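Local atomic coordinates of putative alkaline phosphatase (Pseudomonas fluorescens, PDB entry 4F1V), a protein that binds phosphate with high affinity in the periplasm and probably hands it to an ABC transporter of the Pst type for import. Residues Ala96-Lys101 with Gly193-Leu198; Val138-Ser143 with Val186-Ser191; Thr148-Thr153 with Val169-Gly174. All blocks are in the same frame, centred on the assembly; numbering follows the deposited sequence.

Followed from the N terminus, the chain enters all three contacts in one order and leaves them in the reverse order, so they nest and none cross. Interaction 1 closes the widest loop, bringing 193-198, in the helix 190-198, against the edge strand 99-100. Inside it, interaction 2 pairs strand 138-142 with strand 186-188 in the same four-stranded sheet. Innermost is interaction 3, where 148-153, in the helix 147-159 that follows strand 138-142, meets the loop 169-174. Interactions 1 and 2 share helix 190-198 and touch through Val-194, Val-140 and Arg-142; interactions 2 and 3 both reach the bound hydrogenphosphate, through Arg-142 and Thr-148.

Interaction 1: Ala96-Lys101 with Gly193-Leu198; sequences AIPFNK and GVMTAL
The flat carboxamide of Asn-100 meets the carbonyl oxygen of Leu-198 through its ND2, at 3.2 Å from ND2 to O, with the oxygen lying well out of the amide plane. The other flat group of this strand, the Phe-99 ring, is directed to the opposite side of the backbone: it has Lys-101 O in its plane at the edge and meets the Trp-125 ring with the two planes inclined at about 50°. Neighbouring residues of an extended strand thus serve two different surroundings. With CG anti to its backbone N (chi1 176°), Asn-100 extends its carboxamide toward the end of the helix, where the N-H to oxygen bond is moderately bent, at 142°. The same ND2 makes a weak hydrogen bond to Gly-201 O.

Beside this polar link the contact is apolar. Pro-98 offers CG to the sulfur of Met-195, with SD 3.9 Å from CG and the two side chains crossing at about a right angle. In the conformer described here, one of two modelled for the residue, Leu-198 lays CD2 4.1 Å from Pro-98 CB and 4.0 Å from Phe-99 N. Helix 190-198 thereby packs against strand 99-100, an outermost strand of the mixed sheet that also holds strands 204-205, 138-142 and 186-188. A carbonyl in the last turn of a helix lies at its partially negative end, and the amide N-H donated by Asn-100 is probably well matched to that polarity, while proline, methionine and leucine supply apolar contact alongside.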
ATOM      1  N   ALA A  96      -7.175   2.449   7.340  1.00  3.24           N
ATOM      2  CA  ALA A  96      -8.399   2.871   8.046  1.00  3.09           C
ATOM      3  C   ALA A  96      -9.386   1.669   8.217  1.00  3.29           C
ATOM      4  O   ALA A  96      -9.309   0.709   7.456  1.00  3.46           O
ATOM      5  CB  ALA A  96      -9.057   3.999   7.235  1.00  3.62           C
ATOM      6  N   ILE A  97     -10.292   1.853   9.167  1.00  3.28           N
ATOM      7  CA  ILE A  97     -11.302   0.857   9.501  1.00  3.17           C
ATOM      8  C   ILE A  97     -12.696   1.519   9.372  1.00  3.61           C
ATOM      9  O   ILE A  97     -13.345   1.854  10.371  1.00  4.16           O
ATOM     10  CB  ILE A  97     -11.081   0.275  10.923  1.00  3.51           C
ATOM     11  CG1 ILE A  97      -9.648  -0.261  11.111  1.00  4.06           C
ATOM     12  CG2 ILE A  97     -12.097  -0.857  11.195  1.00  4.27           C
ATOM     13  CD1 ILE A  97      -9.199  -1.364  10.211  1.00  4.84           C
ATOM     14  N   PRO A  98     -13.155   1.737   8.117  1.00  3.74           N
ATOM     15  CA  PRO A  98     -14.491   2.295   7.917  1.00  4.31           C
ATOM     16  C   PRO A  98     -15.554   1.204   8.194  1.00  4.16           C
ATOM     17  O   PRO A  98     -15.326   0.027   8.003  1.00  4.50           O
ATOM     18  CB  PRO A  98     -14.481   2.752   6.461  1.00  3.85           C
ATOM     19  CG  PRO A  98     -13.554   1.723   5.804  1.00  4.27           C
ATOM     20  CD  PRO A  98     -12.480   1.475   6.837  1.00  3.67           C
ATOM     21  N   PHE A  99     -16.748   1.699   8.582  1.00  3.98           N
ATOM     22  CA  PHE A  99     -17.846   0.813   8.868  1.00  4.17           C
ATOM     23  C   PHE A  99     -19.180   1.502   8.560  1.00  4.47           C
ATOM     24  O   PHE A  99     -19.238   2.737   8.524  1.00  4.79           O
ATOM     25  CB  PHE A  99     -17.815   0.302  10.325  1.00  4.62           C
ATOM     26  CG  PHE A  99     -17.946   1.406  11.356  1.00  4.42           C
ATOM     27  CD1 PHE A  99     -19.187   1.824  11.820  1.00  4.73           C
ATOM     28  CD2 PHE A  99     -16.816   2.096  11.855  1.00  4.58           C
ATOM     29  CE1 PHE A  99     -19.323   2.862  12.715  1.00  5.03           C
ATOM     30  CE2 PHE A  99     -16.950   3.134  12.728  1.00  5.04           C
ATOM     31  CZ  PHE A  99     -18.202   3.536  13.178  1.00  4.88           C
ATOM     32  N   ASN A 100     -20.215   0.699   8.376  1.00  4.42           N
ATOM     33  CA  ASN A 100     -21.560   1.155   8.114  1.00  5.20           C
ATOM     34  C   ASN A 100     -22.491   0.686   9.231  1.00  4.80           C
ATOM     35  O   ASN A 100     -23.040  -0.416   9.179  1.00  5.93           O
ATOM     36  CB  ASN A 100     -22.026   0.595   6.739  1.00  5.53           C
ATOM     37  CG  ASN A 100     -23.444   0.949   6.453  1.00  6.47           C
ATOM     38  OD1 ASN A 100     -23.944   1.970   6.924  1.00  8.49           O
ATOM     39  ND2 ASN A 100     -24.139   0.097   5.717  1.00  8.42           N
ATOM     40  N   LYS A 101     -22.639   1.523  10.263  1.00  5.30           N
ATOM     41  CA  LYS A 101     -23.477   1.233  11.434  1.00  5.00           C
ATOM     42  C   LYS A 101     -23.745   2.572  12.102  1.00  5.53           C
ATOM     43  O   LYS A 101     -22.832   3.154  12.693  1.00  5.91           O
ATOM     44  CB  LYS A 101     -22.820   0.216  12.390  1.00  4.99           C
ATOM     45  CG  LYS A 101     -23.723  -0.227  13.522  1.00  6.11           C
ATOM     46  CD  LYS A 101     -24.865  -1.085  13.084  1.00  7.11           C
ATOM     47  CE  LYS A 101     -25.649  -1.604  14.290  1.00  9.66           C
ATOM     48  NZ  LYS A 101     -26.786  -2.454  13.913  1.00 10.63           N
ATOM     49  N   GLY A 193     -14.753  -1.285  -4.879  1.00  4.32           N
ATOM     50  CA  GLY A 193     -15.736  -2.395  -4.807  1.00  4.30           C
ATOM     51  C   GLY A 193     -16.034  -2.747  -3.338  1.00  3.64           C
ATOM     52  O   GLY A 193     -17.210  -3.031  -2.989  1.00  4.12           O
ATOM     53  N   VAL A 194     -15.029  -2.736  -2.483  0.80  3.67           N
ATOM     54  CA  VAL A 194     -15.260  -2.976  -1.033  0.80  3.61           C
ATOM     55  C   VAL A 194     -16.123  -1.833  -0.457  0.80  3.57           C
ATOM     56  O   VAL A 194     -17.049  -2.127   0.325  0.80  4.47           O
ATOM     57  CB  VAL A 194     -13.934  -3.161  -0.291  0.80  3.95           C
ATOM     58  CG1 VAL A 194     -14.145  -2.913   1.204  0.80  3.98           C
ATOM     59  CG2 VAL A 194     -13.365  -4.562  -0.539  0.80  4.23           C
ATOM     60  N   MET A 195     -15.804  -0.573  -0.750  1.00  3.69           N
ATOM     61  CA  MET A 195     -16.644   0.507  -0.193  1.00  4.06           C
ATOM     62  C   MET A 195     -18.084   0.406  -0.655  1.00  4.37           C
ATOM     63  O   MET A 195     -19.019   0.713   0.118  1.00  4.93           O
ATOM     64  CB  MET A 195     -16.038   1.851  -0.473  1.00  4.62           C
ATOM     65  CG  MET A 195     -14.757   2.134   0.261  1.00  4.69           C
ATOM     66  SD  MET A 195     -14.842   2.006   2.082  1.00  5.04           S
ATOM     67  CE  MET A 195     -15.904   3.371   2.493  1.00  6.08           C
ATOM     68  N   THR A 196     -18.311   0.013  -1.920  1.00  4.25           N
ATOM     69  CA  THR A 196     -19.667  -0.212  -2.397  1.00  4.32           C
ATOM     70  C   THR A 196     -20.379  -1.301  -1.608  1.00  4.58           C
ATOM     71  O   THR A 196     -21.520  -1.179  -1.174  1.00  5.85           O
ATOM     72  CB  THR A 196     -19.634  -0.520  -3.930  1.00  4.69           C
ATOM     73  OG1 THR A 196     -19.152   0.652  -4.579  1.00  6.16           O
ATOM     74  CG2 THR A 196     -20.979  -0.977  -4.454  1.00  6.36           C
ATOM     75  N   ALA A 197     -19.645  -2.410  -1.361  1.00  4.34           N
ATOM     76  CA  ALA A 197     -20.216  -3.498  -0.585  1.00  4.70           C
ATOM     77  C   ALA A 197     -20.461  -3.075   0.873  1.00  5.06           C
ATOM     78  O   ALA A 197     -21.451  -3.523   1.486  1.00  6.43           O
ATOM     79  CB  ALA A 197     -19.289  -4.741  -0.638  1.00  5.41           C
ATOM     80  N   LEU A 198     -19.605  -2.249   1.454  0.70  4.65           N
ATOM     81  CA  LEU A 198     -19.809  -1.822   2.827  0.70  4.55           C
ATOM     82  C   LEU A 198     -21.228  -1.247   3.027  0.70  4.65           C
ATOM     83  O   LEU A 198     -21.876  -1.426   4.051  0.70  5.57           O
ATOM     84  CB  LEU A 198     -18.725  -0.798   3.190  0.70  4.35           C
ATOM     85  CG  LEU A 198     -18.460  -0.553   4.658  0.70  3.35           C
ATOM     86  CD1 LEU A 198     -17.716  -1.731   5.299  0.70  4.18           C
ATOM     87  CD2 LEU A 198     -17.616   0.729   4.821  0.70  6.90           C
TER

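Interaction 2: Val138-Ser143 with Val186-Ser191. With PI (hydrogenphosphate ion), chain B.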
ATOM      1  N   VAL A 138     -20.922  -7.826  10.021  0.80  4.85           N
ATOM      2  CA  VAL A 138     -20.471  -8.485   8.800  0.80  4.46           C
ATOM      3  C   VAL A 138     -19.118  -7.857   8.343  0.80  4.48           C
ATOM      4  O   VAL A 138     -18.995  -6.623   8.188  0.80  5.00           O
ATOM      5  CB  VAL A 138     -21.571  -8.399   7.768  0.80  5.10           C
ATOM      6  CG1 VAL A 138     -21.081  -8.855   6.389  0.80  5.73           C
ATOM      7  CG2 VAL A 138     -22.777  -9.264   8.244  0.80  8.89           C
ATOM      8  N   VAL A 139     -18.106  -8.729   8.211  1.00  5.05           N
ATOM      9  CA  VAL A 139     -16.798  -8.282   7.735  1.00  5.23           C
ATOM     10  C   VAL A 139     -16.779  -8.346   6.187  1.00  4.61           C
ATOM     11  O   VAL A 139     -17.123  -9.354   5.604  1.00  5.72           O
ATOM     12  CB  VAL A 139     -15.721  -9.219   8.326  1.00  5.48           C
ATOM     13  CG1 VAL A 139     -14.357  -8.929   7.670  1.00  7.04           C
ATOM     14  CG2 VAL A 139     -15.660  -9.004   9.840  1.00  7.15           C
ATOM     15  N   VAL A 140     -16.308  -7.257   5.583  1.00  4.50           N
ATOM     16  CA  VAL A 140     -16.062  -7.192   4.141  1.00  4.02           C
ATOM     17  C   VAL A 140     -14.539  -7.205   3.924  1.00  3.69           C
ATOM     18  O   VAL A 140     -13.793  -6.567   4.668  1.00  4.56           O
ATOM     19  CB  VAL A 140     -16.668  -5.907   3.510  1.00  4.46           C
ATOM     20  CG1 VAL A 140     -16.498  -5.934   1.990  1.00  5.41           C
ATOM     21  CG2 VAL A 140     -18.141  -5.765   3.875  1.00  6.42           C
ATOM     22  N   TYR A 141     -14.058  -7.965   2.950  1.00  3.86           N
ATOM     23  CA  TYR A 141     -12.634  -8.144   2.700  1.00  3.46           C
ATOM     24  C   TYR A 141     -12.396  -8.195   1.189  1.00  3.20           C
ATOM     25  O   TYR A 141     -13.290  -8.378   0.390  1.00  4.08           O
ATOM     26  CB  TYR A 141     -12.078  -9.361   3.430  1.00  3.85           C
ATOM     27  CG  TYR A 141     -12.591 -10.664   2.846  1.00  4.50           C
ATOM     28  CD1 TYR A 141     -11.857 -11.355   1.893  1.00  4.63           C
ATOM     29  CD2 TYR A 141     -13.813 -11.182   3.237  1.00  5.08           C
ATOM     30  CE1 TYR A 141     -12.293 -12.524   1.322  1.00  6.18           C
ATOM     31  CE2 TYR A 141     -14.313 -12.323   2.630  1.00  5.87           C
ATOM     32  CZ  TYR A 141     -13.569 -13.020   1.685  1.00  6.24           C
ATOM     33  OH  TYR A 141     -14.029 -14.191   1.095  1.00  8.75           O
ATOM     34  N   ARG A 142     -11.103  -8.064   0.817  1.00  3.50           N
ATOM     35  CA  ARG A 142     -10.719  -8.069  -0.601  1.00  3.59           C
ATOM     36  C   ARG A 142     -10.622  -9.481  -1.142  1.00  4.10           C
ATOM     37  O   ARG A 142      -9.877 -10.320  -0.606  1.00  4.28           O
ATOM     38  CB  ARG A 142      -9.366  -7.306  -0.779  1.00  3.70           C
ATOM     39  CG  ARG A 142      -9.502  -5.811  -0.566  1.00  3.80           C
ATOM     40  CD  ARG A 142     -10.142  -5.114  -1.758  1.00  3.94           C
ATOM     41  NE  ARG A 142      -9.285  -5.145  -2.948  1.00  3.60           N
ATOM     42  CZ  ARG A 142      -8.234  -4.342  -3.099  1.00  3.64           C
ATOM     43  NH1 ARG A 142      -7.993  -3.340  -2.235  1.00  3.54           N
ATOM     44  NH2 ARG A 142      -7.427  -4.529  -4.147  1.00  4.03           N
ATOM     45  N   SER A 143     -11.325  -9.733  -2.230  1.00  4.36           N
ATOM     46  CA  SER A 143     -11.312 -11.019  -2.876  0.50  4.73           C
ATOM     47  C   SER A 143     -10.002 -11.433  -3.518  1.00  4.95           C
ATOM     48  O   SER A 143      -9.689 -12.607  -3.624  1.00  7.46           O
ATOM     49  CB  SER A 143     -12.407 -11.055  -3.993  0.50  4.91           C
ATOM     50  OG  SER A 143     -12.076 -10.189  -5.071  0.50  4.38           O
ATOM     51  N   VAL A 186     -18.129 -11.072   3.576  1.00  5.30           N
ATOM     52  CA  VAL A 186     -18.421 -10.679   2.179  1.00  5.18           C
ATOM     53  C   VAL A 186     -17.126 -10.293   1.467  1.00  5.03           C
ATOM     54  O   VAL A 186     -16.405  -9.404   1.935  1.00  5.73           O
ATOM     55  CB  VAL A 186     -19.409  -9.485   2.156  1.00  6.68           C
ATOM     56  CG1 VAL A 186     -19.619  -8.979   0.724  1.00  7.97           C
ATOM     57  CG2 VAL A 186     -20.742  -9.901   2.778  1.00  9.20           C
ATOM     58  N   ALA A 187     -16.820 -10.936   0.351  1.00  5.23           N
ATOM     59  CA  ALA A 187     -15.713 -10.616  -0.522  1.00  5.01           C
ATOM     60  C   ALA A 187     -16.110  -9.544  -1.536  1.00  4.57           C
ATOM     61  O   ALA A 187     -17.204  -9.590  -2.085  1.00  6.33           O
ATOM     62  CB  ALA A 187     -15.202 -11.822  -1.260  1.00  6.38           C
ATOM     63  N   ALA A 188     -15.222  -8.610  -1.841  1.00  4.32           N
ATOM     64  CA  ALA A 188     -15.433  -7.645  -2.930  1.00  4.52           C
ATOM     65  C   ALA A 188     -14.050  -7.321  -3.521  1.00  4.15           C
ATOM     66  O   ALA A 188     -13.014  -7.605  -2.955  1.00  4.67           O
ATOM     67  CB  ALA A 188     -16.175  -6.400  -2.453  1.00  5.32           C
ATOM     68  N   THR A 189     -14.089  -6.662  -4.700  1.00  4.71           N
ATOM     69  CA  THR A 189     -12.896  -6.516  -5.550  1.00  4.42           C
ATOM     70  C   THR A 189     -12.557  -5.039  -5.700  1.00  3.91           C
ATOM     71  O   THR A 189     -13.438  -4.243  -6.086  1.00  5.44           O
ATOM     72  CB  THR A 189     -13.144  -7.152  -6.915  1.00  5.26           C
ATOM     73  OG1 THR A 189     -13.530  -8.496  -6.699  1.00  8.16           O
ATOM     74  CG2 THR A 189     -11.935  -7.075  -7.842  1.00  7.72           C
ATOM     75  N   GLY A 190     -11.318  -4.675  -5.442  1.00  3.99           N
ATOM     76  CA  GLY A 190     -10.848  -3.335  -5.471  1.00  3.80           C
ATOM     77  C   GLY A 190     -11.233  -2.566  -4.219  1.00  3.60           C
ATOM     78  O   GLY A 190     -12.179  -2.846  -3.511  1.00  4.02           O
ATOM     79  N   SER A 191     -10.505  -1.461  -3.965  1.00  3.76           N
ATOM     80  CA  SER A 191     -10.888  -0.556  -2.853  1.00  3.50           C
ATOM     81  C   SER A 191     -12.332  -0.058  -3.009  1.00  3.66           C
ATOM     82  O   SER A 191     -13.115  -0.078  -2.066  1.00  3.79           O
ATOM     83  CB  SER A 191      -9.941   0.654  -2.785  1.00  3.46           C
ATOM     84  OG  SER A 191      -8.615   0.312  -2.414  1.00  3.63           O
TER
HETATM   85  P    PI B1401      -4.466  -2.709  -3.462  1.00  2.78           P
HETATM   86  O1   PI B1401      -3.431  -3.746  -3.897  1.00  2.77           O
HETATM   87  O2   PI B1401      -5.523  -2.487  -4.546  1.00  3.22           O
HETATM   88  O3   PI B1401      -5.107  -3.123  -2.131  1.00  3.08           O
HETATM   89  O4   PI B1401      -3.739  -1.350  -3.262  1.00  3.15           O
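The carbonyl oxygen of Ala-188 is gripped by Ser-143 and Arg-142 together: Ser-143 N donates to Ala-188 O over 2.8 Å. Arg-142 CA, whose C-H points at the same oxygen, is 3.3 Å from Ala-188 O. The grip closes a beta-alpha-beta crossover, in which strand 138-142 leads through helix 147-159 back to the neighbouring parallel strand 186-188. The two strands run at 30° to one another, with Val-140 beside Val-186 and Tyr-141 beside Ala-187. Val-186 N bonds to Val-139 O, Tyr-141 N to Val-186 O, and Ala-188 N to Tyr-141 O. Just beyond, in the Ser-143 conformer described, one of two modelled, Ser-143 OG and Thr-189 OG1 share a hydrogen bond of 2.8 Å.

At the C-terminal end of strand 138-142, Arg-142 reaches the phosphate. The side chain is bent at chi2 and chi3, and its guanidinium lies over the Gly-190 to Ser-191 backbone. Gly-190 C sits 3.4 Å above one face of that group, toward its rim, and Ser-191 N lies over the same face. NH2 donates to hydrogenphosphate O2 at 2.8 Å with a nearly straight bond (164°), O2 being in the guanidinium plane, while NH1 reaches O3 at 2.9 Å along a more bent one (131°). Glu-144 forms a salt bridge with NH2 and also accepts from Gly-190 N, so one carboxylate braces both the arginine and the backbone beneath it; its charge would probably offset part of the arginine's. Ser-191 OG bonds to Thr-9 OG1, itself a phosphate ligand.

On the face of the sheet that carries Tyr-141 and Ala-187, Ala-187 CA lies over one face of the tyrosine ring, and Ala-187 CB is 3.5 Å from Tyr-141 OH.

Interaction 3: Thr148-Thr153 with Val169-Gly174. With PI (hydrogenphosphate ion), chain B.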
ATOM      1  N   THR A 148      -3.316  -3.660   0.200  1.00  2.99           N
ATOM      2  CA  THR A 148      -4.002  -3.224   1.409  1.00  2.66           C
ATOM      3  C   THR A 148      -4.116  -4.406   2.379  1.00  2.98           C
ATOM      4  O   THR A 148      -3.858  -4.302   3.600  1.00  3.41           O
ATOM      5  CB  THR A 148      -5.376  -2.640   1.146  1.00  3.06           C
ATOM      6  OG1 THR A 148      -5.307  -1.628   0.114  1.00  2.99           O
ATOM      7  CG2 THR A 148      -5.929  -1.965   2.402  1.00  3.61           C
ATOM      8  N   THR A 149      -4.490  -5.571   1.845  1.00  3.13           N
ATOM      9  CA  THR A 149      -4.516  -6.790   2.676  1.00  3.10           C
ATOM     10  C   THR A 149      -3.133  -7.062   3.259  1.00  3.05           C
ATOM     11  O   THR A 149      -3.044  -7.428   4.456  1.00  3.57           O
ATOM     12  CB  THR A 149      -4.988  -8.017   1.876  1.00  3.26           C
ATOM     13  OG1 THR A 149      -6.342  -7.763   1.477  1.00  3.59           O
ATOM     14  CG2 THR A 149      -4.902  -9.301   2.713  1.00  3.78           C
ATOM     15  N   GLU A 150      -2.062  -6.964   2.465  1.00  2.96           N
ATOM     16  CA  GLU A 150      -0.730  -7.233   3.013  1.00  3.26           C
ATOM     17  C   GLU A 150      -0.425  -6.248   4.168  1.00  3.22           C
ATOM     18  O   GLU A 150       0.043  -6.663   5.240  1.00  3.39           O
ATOM     19  CB  GLU A 150       0.322  -7.175   1.903  1.00  3.46           C
ATOM     20  CG  GLU A 150       1.713  -7.605   2.423  1.00  4.27           C
ATOM     21  CD  GLU A 150       2.719  -7.736   1.280  1.00  3.98           C
ATOM     22  OE1 GLU A 150       2.516  -8.609   0.406  1.00  4.21           O
ATOM     23  OE2 GLU A 150       3.728  -6.949   1.265  1.00  4.00           O
ATOM     24  N   LEU A 151      -0.666  -4.950   3.960  1.00  3.35           N
ATOM     25  CA  LEU A 151      -0.369  -3.977   5.010  1.00  3.48           C
ATOM     26  C   LEU A 151      -1.166  -4.276   6.296  1.00  3.22           C
ATOM     27  O   LEU A 151      -0.667  -4.121   7.415  1.00  3.72           O
ATOM     28  CB  LEU A 151      -0.679  -2.547   4.531  1.00  3.18           C
ATOM     29  CG  LEU A 151       0.244  -2.000   3.444  1.00  3.80           C
ATOM     30  CD1 LEU A 151      -0.230  -0.624   3.037  1.00  5.89           C
ATOM     31  CD2 LEU A 151       1.694  -1.991   3.903  1.00  5.34           C
ATOM     32  N   PHE A 152      -2.426  -4.635   6.128  1.00  3.23           N
ATOM     33  CA  PHE A 152      -3.326  -4.903   7.279  1.00  3.06           C
ATOM     34  C   PHE A 152      -2.952  -6.203   8.016  1.00  3.49           C
ATOM     35  O   PHE A 152      -2.921  -6.229   9.239  1.00  3.60           O
ATOM     36  CB  PHE A 152      -4.767  -4.925   6.771  1.00  3.28           C
ATOM     37  CG  PHE A 152      -5.812  -5.096   7.871  1.00  3.86           C
ATOM     38  CD1 PHE A 152      -5.878  -4.259   8.962  1.00  4.60           C
ATOM     39  CD2 PHE A 152      -6.752  -6.105   7.769  1.00  4.62           C
ATOM     40  CE1 PHE A 152      -6.833  -4.368   9.942  1.00  5.45           C
ATOM     41  CE2 PHE A 152      -7.741  -6.245   8.750  1.00  5.61           C
ATOM     42  CZ  PHE A 152      -7.797  -5.398   9.809  1.00  6.07           C
ATOM     43  N   THR A 153      -2.706  -7.251   7.244  1.00  3.50           N
ATOM     44  CA  THR A 153      -2.351  -8.529   7.871  1.00  3.26           C
ATOM     45  C   THR A 153      -0.980  -8.491   8.504  1.00  3.63           C
ATOM     46  O   THR A 153      -0.745  -9.226   9.470  1.00  4.05           O
ATOM     47  CB  THR A 153      -2.517  -9.718   6.917  1.00  4.09           C
ATOM     48  OG1 THR A 153      -1.595  -9.619   5.795  1.00  4.08           O
ATOM     49  CG2 THR A 153      -3.934  -9.896   6.464  1.00  4.29           C
ATOM     50  N   VAL A 169       0.723 -13.098   7.338  1.00  5.09           N
ATOM     51  CA  VAL A 169       0.906 -12.057   6.361  1.00  4.69           C
ATOM     52  C   VAL A 169       0.612 -12.569   4.976  1.00  4.51           C
ATOM     53  O   VAL A 169       1.183 -13.600   4.556  1.00  5.89           O
ATOM     54  CB  VAL A 169       2.323 -11.483   6.411  1.00  4.87           C
ATOM     55  CG1 VAL A 169       2.453 -10.360   5.372  1.00  5.86           C
ATOM     56  CG2 VAL A 169       2.654 -10.995   7.818  1.00  5.91           C
ATOM     57  N   THR A 170      -0.295 -11.944   4.235  1.00  4.30           N
ATOM     58  CA  THR A 170      -0.715 -12.422   2.924  1.00  4.75           C
ATOM     59  C   THR A 170      -1.295 -11.247   2.137  1.00  4.15           C
ATOM     60  O   THR A 170      -1.670 -10.228   2.698  1.00  4.65           O
ATOM     61  CB  THR A 170      -1.746 -13.566   3.071  1.00  6.27           C
ATOM     62  OG1 THR A 170      -2.073 -14.056   1.799  1.00  6.32           O
ATOM     63  CG2 THR A 170      -2.992 -13.155   3.860  1.00  6.32           C
ATOM     64  N   THR A 171      -1.475 -11.483   0.831  1.00  4.32           N
ATOM     65  CA  THR A 171      -2.246 -10.578  -0.028  1.00  4.07           C
ATOM     66  C   THR A 171      -3.688 -11.033  -0.206  1.00  4.21           C
ATOM     67  O   THR A 171      -4.476 -10.283  -0.768  1.00  4.21           O
ATOM     68  CB  THR A 171      -1.606 -10.389  -1.408  1.00  4.62           C
ATOM     69  OG1 THR A 171      -1.736 -11.575  -2.192  1.00  5.15           O
ATOM     70  CG2 THR A 171      -0.149  -9.942  -1.329  1.00  5.24           C
ATOM     71  N   THR A 172      -4.046 -12.236   0.276  1.00  4.60           N
ATOM     72  CA  THR A 172      -5.403 -12.775   0.122  1.00  4.79           C
ATOM     73  C   THR A 172      -6.008 -12.996   1.509  1.00  4.16           C
ATOM     74  O   THR A 172      -5.725 -13.990   2.202  1.00  5.16           O
ATOM     75  CB  THR A 172      -5.385 -14.071  -0.680  1.00  6.13           C
ATOM     76  OG1 THR A 172      -4.491 -15.021  -0.137  1.00  7.17           O
ATOM     77  CG2 THR A 172      -4.973 -13.798  -2.153  1.00  8.35           C
ATOM     78  N   PHE A 173      -6.825 -12.032   1.956  0.80  4.61           N
ATOM     79  CA  PHE A 173      -7.357 -12.090   3.342  0.80  4.62           C
ATOM     80  C   PHE A 173      -8.100 -13.386   3.588  0.80  4.76           C
ATOM     81  O   PHE A 173      -8.102 -13.844   4.720  0.80  5.37           O
ATOM     82  CB  PHE A 173      -8.231 -10.836   3.637  0.80  4.15           C
ATOM     83  CG  PHE A 173      -8.694 -10.823   5.097  0.80  4.40           C
ATOM     84  CD1 PHE A 173      -9.946 -11.268   5.496  0.80  4.75           C
ATOM     85  CD2 PHE A 173      -7.818 -10.411   6.094  0.80  5.99           C
ATOM     86  CE1 PHE A 173     -10.308 -11.301   6.820  0.80  5.01           C
ATOM     87  CE2 PHE A 173      -8.194 -10.442   7.429  0.80  6.03           C
ATOM     88  CZ  PHE A 173      -9.399 -10.897   7.796  0.80  5.40           C
ATOM     89  N   GLY A 174      -8.763 -13.927   2.556  1.00  5.34           N
ATOM     90  CA  GLY A 174      -9.507 -15.172   2.732  1.00  7.60           C
ATOM     91  C   GLY A 174      -8.733 -16.347   3.261  1.00  8.45           C
ATOM     92  O   GLY A 174      -9.339 -17.277   3.753  1.00 12.61           O
TER
HETATM   93  P    PI B1401      -4.466  -2.709  -3.462  1.00  2.78           P
HETATM   94  O1   PI B1401      -3.431  -3.746  -3.897  1.00  2.77           O
HETATM   95  O2   PI B1401      -5.523  -2.487  -4.546  1.00  3.22           O
HETATM   96  O3   PI B1401      -5.107  -3.123  -2.131  1.00  3.08           O
HETATM   97  O4   PI B1401      -3.739  -1.350  -3.262  1.00  3.15           O
HETATM   98  O   HOH W   1      -7.222  -9.899  -0.007  1.00  3.98           O
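Thr-153 faces the loop 169-174 with both branches of its side chain. OG1 lies between the backbone N and the carbonyl carbon (chi1 64°), where it donates to Thr-149 O one turn back, at 2.9 Å, and accepts from Thr-170 N at 3.1 Å through a nearly straight bond (166°). Thr-149 O takes Thr-153 N as well. The methyl CG2 lies at the edge of the Phe-173 ring, 3.9 Å from CD2 in the conformer described, one of two modelled for that phenylalanine. An alanine in place of Thr-153 would probably leave Thr-170 N without its acceptor across the contact and open a gap beside the Phe-173 ring.

Thr-149, one turn earlier, presses its methyl CG2 into the bend of the loop, 3.4 Å from both Thr-170 O and Phe-173 N. Its OG1 bonds to Tyr-207 OH and to a water that lies 2.9 Å from Thr-171 O and accepts from Phe-173 N. The bend is an ST turn: Thr-170 OG1 accepts from Thr-172 N at 3.1 Å. The helix 147-159 it packs against is the crossover helix of a beta-alpha-beta unit in this periplasmic binding protein fold, and its N-terminal end meets the anion. There hydrogenphosphate O3 receives both Thr-148 N and, at 2.7 Å, Thr-148 OG1, an arrangement in which the helix end would favour the negative charge.

Phe-173 itself sets CB against Thr-149 CG2, and its CE2 approaches Phe-152 CE2 obliquely. Glu-150, next along the helix from Thr-149, lies side by side with Thr-171, OE1 being 3.4 Å from the threonine CG2 and hydrogen-bonded to Ser-64 OG, while OE2 forms a salt bridge with Arg-154.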